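Long-range contact in secreted effector protein sseI (Salmonella enterica subsp. enterica serovar Typhimurium, PDB 4G29), which acts as a Salmonella virulence factor, its catalytic domain belonging to the cysteine protease superfamily and probably acting as a cysteine-dependent hydrolase of the papain-like fold: residues A[58-64]-A[91-95]. Residue numbers count along the deposited sequence, not the author numbering.
Sequences FDNIRYR and DYVFD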
loop_
_atom_site.group_PDB
_atom_site.type_symbol
_atom_site.label_atom_id
_atom_site.label_comp_id
_atom_site.label_asym_id
_atom_site.label_seq_id
_atom_site.Cartn_x
_atom_site.Cartn_y
_atom_site.Cartn_z
ATOM N N PHE A 58 12.551 12.329 4.619
ATOM C CA PHE A 58 12.479 11.340 3.542
ATOM C C PHE A 58 12.427 12.153 2.256
ATOM O O PHE A 58 11.856 13.247 2.239
ATOM C CB PHE A 58 11.229 10.454 3.652
ATOM C CG PHE A 58 11.275 9.498 4.792
ATOM C CD1 PHE A 58 11.666 8.178 4.584
ATOM C CD2 PHE A 58 10.924 9.891 6.055
ATOM C CE1 PHE A 58 11.730 7.300 5.609
ATOM C CE2 PHE A 58 11.000 9.020 7.106
ATOM C CZ PHE A 58 11.376 7.712 6.888
ATOM N N ASP A 59 13.036 11.674 1.185
ATOM C CA ASP A 59 12.821 12.334 -0.111
ATOM C C ASP A 59 12.467 11.309 -1.210
ATOM O O ASP A 59 12.178 10.127 -0.923
ATOM C CB ASP A 59 13.999 13.232 -0.474
ATOM C CG ASP A 59 15.260 12.485 -0.629
ATOM O OD1 ASP A 59 15.220 11.258 -0.697
ATOM O OD2 ASP A 59 16.356 13.129 -0.717
ATOM N N ASN A 60 12.393 11.786 -2.449
ATOM C CA ASN A 60 11.906 10.960 -3.547
ATOM C C ASN A 60 10.612 10.231 -3.119
ATOM O O ASN A 60 10.495 9.022 -3.220
ATOM C CB ASN A 60 12.917 9.942 -4.035
ATOM C CG ASN A 60 12.481 9.289 -5.331
ATOM O OD1 ASN A 60 11.663 9.846 -6.046
ATOM N ND2 ASN A 60 12.960 8.094 -5.598
ATOM N N ILE A 61 9.640 11.029 -2.705
ATOM C CA ILE A 61 8.365 10.518 -2.235
ATOM C C ILE A 61 7.535 10.096 -3.452
ATOM O O ILE A 61 7.424 10.818 -4.433
ATOM C CB ILE A 61 7.586 11.556 -1.416
ATOM C CG1 ILE A 61 8.442 12.071 -0.236
ATOM C CG2 ILE A 61 6.209 10.980 -1.021
ATOM C CD1 ILE A 61 8.580 11.143 0.830
ATOM N N ARG A 62 7.020 8.869 -3.389
ATOM C CA ARG A 62 6.163 8.340 -4.417
ATOM C C ARG A 62 4.886 7.829 -3.759
ATOM O O ARG A 62 4.915 7.447 -2.575
ATOM C CB ARG A 62 6.847 7.191 -5.145
ATOM C CG ARG A 62 7.949 7.589 -6.080
ATOM C CD ARG A 62 9.097 6.612 -5.957
ATOM N NE ARG A 62 9.838 6.806 -4.713
ATOM C CZ ARG A 62 10.672 5.932 -4.152
ATOM N NH1 ARG A 62 10.916 4.725 -4.704
ATOM N NH2 ARG A 62 11.305 6.264 -3.041
ATOM N N TYR A 63 3.843 7.724 -4.596
ATOM C CA TYR A 63 2.529 7.292 -4.219
ATOM C C TYR A 63 2.306 5.953 -4.892
ATOM O O TYR A 63 2.343 5.869 -6.091
ATOM C CB TYR A 63 1.514 8.331 -4.626
ATOM C CG TYR A 63 1.767 9.660 -3.951
ATOM C CD1 TYR A 63 1.413 9.872 -2.610
ATOM C CD2 TYR A 63 2.450 10.675 -4.613
ATOM C CE1 TYR A 63 1.643 11.081 -1.990
ATOM C CE2 TYR A 63 2.763 11.870 -3.957
ATOM C CZ TYR A 63 2.338 12.077 -2.686
ATOM O OH TYR A 63 2.674 13.294 -2.125
ATOM N N ARG A 64 2.094 4.938 -4.060
ATOM C CA ARG A 64 1.974 3.586 -4.502
ATOM C C ARG A 64 0.517 3.181 -4.645
ATOM O O ARG A 64 -0.193 3.056 -3.640
ATOM C CB ARG A 64 2.733 2.632 -3.540
ATOM C CG ARG A 64 2.759 1.169 -4.028
ATOM C CD ARG A 64 3.849 0.354 -3.320
ATOM N NE ARG A 64 5.180 0.804 -3.727
ATOM C CZ ARG A 64 6.327 0.202 -3.427
ATOM N NH1 ARG A 64 6.329 -0.831 -2.614
ATOM N NH2 ARG A 64 7.490 0.645 -3.898
ATOM N N ASP A 91 14.601 2.631 0.425
ATOM C CA ASP A 91 13.162 2.951 0.382
ATOM C C ASP A 91 12.423 2.371 1.584
ATOM O O ASP A 91 12.663 1.238 1.988
ATOM C CB ASP A 91 12.555 2.410 -0.899
ATOM C CG ASP A 91 12.816 3.318 -2.130
ATOM O OD1 ASP A 91 13.334 4.442 -1.963
ATOM O OD2 ASP A 91 12.481 2.896 -3.282
ATOM N N TYR A 92 11.516 3.180 2.145
ATOM C CA TYR A 92 10.553 2.757 3.163
ATOM C C TYR A 92 9.111 3.032 2.692
ATOM O O TYR A 92 8.853 3.993 1.975
ATOM C CB TYR A 92 10.872 3.512 4.471
ATOM C CG TYR A 92 12.235 3.133 4.975
ATOM C CD1 TYR A 92 12.421 2.010 5.778
ATOM C CD2 TYR A 92 13.354 3.820 4.538
ATOM C CE1 TYR A 92 13.684 1.665 6.222
ATOM C CE2 TYR A 92 14.594 3.473 4.949
ATOM C CZ TYR A 92 14.758 2.382 5.793
ATOM O OH TYR A 92 16.019 2.005 6.234
ATOM N N VAL A 93 8.212 2.161 3.098
ATOM C CA VAL A 93 6.809 2.261 2.768
ATOM C C VAL A 93 6.065 2.521 4.067
ATOM O O VAL A 93 6.169 1.751 5.009
ATOM C CB VAL A 93 6.278 1.012 2.099
ATOM C CG1 VAL A 93 4.829 1.221 1.655
ATOM C CG2 VAL A 93 7.154 0.651 0.867
ATOM N N PHE A 94 5.361 3.645 4.103
ATOM C CA PHE A 94 4.374 3.948 5.132
ATOM C C PHE A 94 3.015 3.500 4.595
ATOM O O PHE A 94 2.489 4.036 3.581
ATOM C CB PHE A 94 4.382 5.440 5.444
ATOM C CG PHE A 94 5.503 5.906 6.341
ATOM C CD1 PHE A 94 6.835 5.829 5.952
ATOM C CD2 PHE A 94 5.195 6.595 7.524
ATOM C CE1 PHE A 94 7.874 6.329 6.786
ATOM C CE2 PHE A 94 6.164 7.105 8.308
ATOM C CZ PHE A 94 7.534 6.952 7.971
ATOM N N ASP A 95 2.437 2.513 5.261
ATOM C CA ASP A 95 1.156 1.962 4.864
ATOM C C ASP A 95 0.313 1.810 6.114
ATOM O O ASP A 95 0.074 0.700 6.604
ATOM C CB ASP A 95 1.395 0.619 4.147
ATOM C CG ASP A 95 0.123 -0.021 3.580
ATOM O OD1 ASP A 95 -0.964 0.551 3.720
ATOM O OD2 ASP A 95 0.263 -1.130 2.987
HETATM O O HOH W 1 10.395 0.557 -3.759
#
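Two near-linear N-H...O bonds join Arg62 to Asp91 in a bidentate salt bridge: NH1 of Arg62 lies 2.8 Å from OD2 of Asp91 (171° at the hydrogen) and NH2 of Arg62 lies 2.9 Å from OD1 (172°). The carboxylate meets the guanidinium edge, close to the guanidinium plane. NE and NH2 of Arg62 also donate to Asn60 O, at 2.8 and 2.9 Å, with more bent angles of 146° and 138°. All three guanidinium nitrogens thus have acceptors, and NH2 serves two. A water extends the network, accepting from Arg64 NH2 at 2.9 Å and donating to Asp91 OD2 at 3.2 Å. The main charge partner of Arg64 is Asp137, which pairs with its NE, while Tyr135 adds a cation-pi contact. Val93 CG2 makes a van der Waals contact with Arg64 NH1 (3.9 Å) on the sheet side facing helix 117-126.

These side chains reach across strand 78-87, which lies between 61-69 and 90-95 in the antiparallel sheet of a papain-like fold, so the CA atoms of Arg64 and Val93 are still 8.8 Å apart. Asp95 accepts from His80 through OD1, and with Cys42 these residues have the geometry of a Cys-His-Asp triad, consistent with a catalytic site; OD2 is hydrogen-bonded to Tyr124 OH and Trp120 NE1.

Apolar contacts also pass over the intervening strand. Phe94 turns its edge to the face of Phe58, the centroids 5.4 Å apart and the planes at 85°, a T-shaped pair that packs against Met53 of helix 42-55. Tyr92 CD2 sits 4.0 Å from Phe58 CE1, at the Phe58 ring edge.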